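Long-range contact in KLLA0E01827p (Kluyveromyces lactis, PDB 6AM0), which probably binds mRNA and activates the mRNA decapping enzyme as its Dcp1 subunit in the cytoplasm: residues 51-56 with 107-112. Sequence-based numbering, arbitrary orientation.
Sequences EYQGVL and NRINPD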
ATOM      1  N   GLU F  51      29.438  17.316 -16.858  1.00 65.03           N
ATOM      2  CA  GLU F  51      29.752  18.608 -16.248  1.00 80.27           C
ATOM      3  C   GLU F  51      30.545  19.492 -17.216  1.00 87.12           C
ATOM      4  O   GLU F  51      31.640  19.970 -16.920  1.00 95.13           O
ATOM      5  CB  GLU F  51      30.506  18.395 -14.941  1.00 82.83           C
ATOM      6  CG  GLU F  51      29.665  17.737 -13.866  1.00 82.61           C
ATOM      7  CD  GLU F  51      28.494  18.603 -13.446  1.00 93.40           C
ATOM      8  OE1 GLU F  51      28.626  19.338 -12.444  1.00 89.16           O
ATOM      9  OE2 GLU F  51      27.449  18.561 -14.131  1.00 99.63           O
ATOM     10  N   TYR F  52      29.963  19.708 -18.395  1.00 84.74           N
ATOM     11  CA  TYR F  52      30.547  20.584 -19.402  1.00 70.72           C
ATOM     12  C   TYR F  52      29.457  21.477 -19.973  1.00 66.69           C
ATOM     13  O   TYR F  52      28.396  20.987 -20.376  1.00 65.38           O
ATOM     14  CB  TYR F  52      31.209  19.788 -20.530  1.00 60.84           C
ATOM     15  CG  TYR F  52      32.322  18.874 -20.074  1.00 61.83           C
ATOM     16  CD1 TYR F  52      33.510  19.392 -19.588  1.00 55.52           C
ATOM     17  CD2 TYR F  52      32.189  17.495 -20.147  1.00 58.55           C
ATOM     18  CE1 TYR F  52      34.530  18.567 -19.177  1.00 57.87           C
ATOM     19  CE2 TYR F  52      33.206  16.660 -19.742  1.00 49.17           C
ATOM     20  CZ  TYR F  52      34.376  17.202 -19.255  1.00 64.87           C
ATOM     21  OH  TYR F  52      35.400  16.379 -18.843  1.00 81.08           O
ATOM     22  N   GLN F  53      29.723  22.783 -20.013  1.00 53.37           N
ATOM     23  CA  GLN F  53      28.735  23.742 -20.491  1.00 68.61           C
ATOM     24  C   GLN F  53      29.392  25.069 -20.855  1.00 76.07           C
ATOM     25  O   GLN F  53      30.107  25.656 -20.035  1.00 76.36           O
ATOM     26  CB  GLN F  53      27.666  23.970 -19.425  1.00 81.50           C
ATOM     27  CG  GLN F  53      26.276  24.134 -19.978  1.00 90.53           C
ATOM     28  CD  GLN F  53      25.272  24.465 -18.903  1.00 92.91           C
ATOM     29  OE1 GLN F  53      25.645  24.800 -17.778  1.00 93.06           O
ATOM     30  NE2 GLN F  53      23.990  24.369 -19.237  1.00 86.75           N
ATOM     31  N   GLY F  54      29.151  25.556 -22.064  1.00 68.41           N
ATOM     32  CA  GLY F  54      29.720  26.820 -22.480  1.00 61.15           C
ATOM     33  C   GLY F  54      29.786  26.923 -23.992  1.00 67.23           C
ATOM     34  O   GLY F  54      29.186  26.131 -24.720  1.00 66.14           O
ATOM     35  N   VAL F  55      30.529  27.937 -24.441  1.00 72.94           N
ATOM     36  CA  VAL F  55      30.682  28.178 -25.869  1.00 61.12           C
ATOM     37  C   VAL F  55      31.430  27.020 -26.505  1.00 55.06           C
ATOM     38  O   VAL F  55      32.389  26.482 -25.936  1.00 61.60           O
ATOM     39  CB  VAL F  55      31.408  29.512 -26.104  1.00 58.92           C
ATOM     40  CG1 VAL F  55      32.659  29.591 -25.243  1.00 66.65           C
ATOM     41  CG2 VAL F  55      31.753  29.684 -27.572  1.00 52.15           C
ATOM     42  N   LEU F  56      30.986  26.616 -27.690  1.00 65.75           N
ATOM     43  CA  LEU F  56      31.607  25.510 -28.404  1.00 71.10           C
ATOM     44  C   LEU F  56      32.289  26.032 -29.657  1.00 63.05           C
ATOM     45  O   LEU F  56      31.774  26.933 -30.325  1.00 64.69           O
ATOM     46  CB  LEU F  56      30.573  24.440 -28.764  1.00 67.88           C
ATOM     47  CG  LEU F  56      30.998  23.231 -29.596  1.00 68.95           C
ATOM     48  CD1 LEU F  56      30.176  22.036 -29.169  1.00 73.02           C
ATOM     49  CD2 LEU F  56      30.816  23.479 -31.086  1.00 63.57           C
ATOM     50  N   ASN F 107      34.406  25.452 -20.577  1.00 61.71           N
ATOM     51  CA  ASN F 107      33.468  25.061 -19.539  1.00 64.59           C
ATOM     52  C   ASN F 107      33.203  26.217 -18.584  1.00 61.69           C
ATOM     53  O   ASN F 107      34.138  26.850 -18.082  1.00 62.14           O
ATOM     54  CB  ASN F 107      34.006  23.853 -18.776  1.00 70.24           C
ATOM     55  CG  ASN F 107      32.951  23.191 -17.921  1.00 76.82           C
ATOM     56  OD1 ASN F 107      31.761  23.491 -18.040  1.00 76.35           O
ATOM     57  ND2 ASN F 107      33.376  22.276 -17.058  1.00 70.04           N
ATOM     58  N   ARG F 108      31.920  26.495 -18.347  1.00 61.55           N
ATOM     59  CA  ARG F 108      31.493  27.435 -17.320  1.00 57.54           C
ATOM     60  C   ARG F 108      31.368  26.788 -15.949  1.00 69.17           C
ATOM     61  O   ARG F 108      31.391  27.498 -14.937  1.00 79.98           O
ATOM     62  CB  ARG F 108      30.140  28.053 -17.688  1.00 47.84           C
ATOM     63  CG  ARG F 108      30.092  28.768 -19.019  1.00 68.50           C
ATOM     64  CD  ARG F 108      28.688  29.277 -19.289  1.00 58.60           C
ATOM     65  NE  ARG F 108      28.214  30.139 -18.210  1.00 57.18           N
ATOM     66  CZ  ARG F 108      28.042  31.453 -18.320  1.00 76.04           C
ATOM     67  NH1 ARG F 108      28.295  32.066 -19.469  1.00 83.26           N
ATOM     68  NH2 ARG F 108      27.608  32.154 -17.281  1.00 61.33           N
ATOM     69  N   ILE F 109      31.229  25.464 -15.896  1.00 68.29           N
ATOM     70  CA  ILE F 109      30.968  24.780 -14.635  1.00 74.94           C
ATOM     71  C   ILE F 109      32.253  24.607 -13.833  1.00 78.65           C
ATOM     72  O   ILE F 109      32.332  25.010 -12.667  1.00 84.56           O
ATOM     73  CB  ILE F 109      30.278  23.431 -14.906  1.00 67.83           C
ATOM     74  CG1 ILE F 109      28.923  23.664 -15.582  1.00 57.58           C
ATOM     75  CG2 ILE F 109      30.139  22.634 -13.618  1.00 71.62           C
ATOM     76  CD1 ILE F 109      28.268  22.408 -16.114  1.00 58.86           C
ATOM     77  N   ASN F 110      33.274  24.008 -14.439  1.00 68.94           N
ATOM     78  CA  ASN F 110      34.561  23.821 -13.778  1.00 68.26           C
ATOM     79  C   ASN F 110      35.683  24.094 -14.781  1.00 70.57           C
ATOM     80  O   ASN F 110      35.413  24.195 -15.984  1.00 73.59           O
ATOM     81  CB  ASN F 110      34.649  22.413 -13.177  1.00 73.80           C
ATOM     82  CG  ASN F 110      34.460  21.320 -14.206  1.00 92.02           C
ATOM     83  OD1 ASN F 110      35.317  21.100 -15.060  1.00 98.67           O
ATOM     84  ND2 ASN F 110      33.341  20.609 -14.114  1.00106.28           N
ATOM     85  N   PRO F 111      36.940  24.240 -14.343  1.00 71.59           N
ATOM     86  CA  PRO F 111      38.000  24.667 -15.273  1.00 74.20           C
ATOM     87  C   PRO F 111      38.454  23.617 -16.269  1.00 69.61           C
ATOM     88  O   PRO F 111      39.395  23.887 -17.024  1.00 71.84           O
ATOM     89  CB  PRO F 111      39.160  25.042 -14.337  1.00 77.83           C
ATOM     90  CG  PRO F 111      38.545  25.234 -13.009  1.00 78.26           C
ATOM     91  CD  PRO F 111      37.414  24.268 -12.950  1.00 75.80           C
ATOM     92  N   ASP F 112      37.852  22.433 -16.305  1.00 67.99           N
ATOM     93  CA  ASP F 112      38.226  21.427 -17.291  1.00 75.66           C
ATOM     94  C   ASP F 112      37.324  21.571 -18.512  1.00 80.58           C
ATOM     95  O   ASP F 112      36.101  21.441 -18.408  1.00 79.81           O
ATOM     96  CB  ASP F 112      38.132  20.021 -16.703  1.00 83.21           C
ATOM     97  CG  ASP F 112      38.855  18.993 -17.548  1.00 98.41           C
ATOM     98  OD1 ASP F 112      40.093  18.879 -17.413  1.00105.41           O
ATOM     99  OD2 ASP F 112      38.189  18.301 -18.349  1.00 99.41           O
TER
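The corner where strand 46-53 gives way to strand 55-61, passing from one antiparallel sheet to the other, packs against the loop joining strands 101-105 and 114-118. In N107 the CG is anti to the backbone N (chi1 -166°), which sends the amide across to the other chain segment. N107 OD1 takes two backbone N-H groups from opposite sides of its carbonyl plane, neither on a lone pair: Q53 N at 2.9 Å and, in an Asx turn of its own loop, I109 N at 3.0 Å. On the other branch, N107 ND2 donates to D112 O, and a weak, bent bond takes it to E51 O at 2.9 Å. An alanine here would lose all four bonds and would probably loosen both the loop's turn and its hold on the corner. Next along, the backbone joins directly: R108 N meets Q53 O at 2.6 Å, nearly along the C=O axis. A second Asx turn follows, N110 OD1 receiving D112 N on a lone pair.

In this PH-type fold of the DCP1 family the corner links the two sheets, and at G54, with phi 158°, a CB would press on the carbonyl O of Q53 and also crowd R108 CG. Apolar contact comes from I109, whose CD1 reaches Q53 CB at 3.7 Å. Y52 lies alongside D112, its ring edge toward the backbone carbonyl (Y52 CE1 to D112 O, 3.4 Å) and its hydroxyl weakly bonded to D112 OD2; F114 also meets this ring. The R108 guanidinium is hydrogen-bonded to a polar side chain and to the backbone, both of another protein's chain, while the bound peptide packs on Q53 and R108.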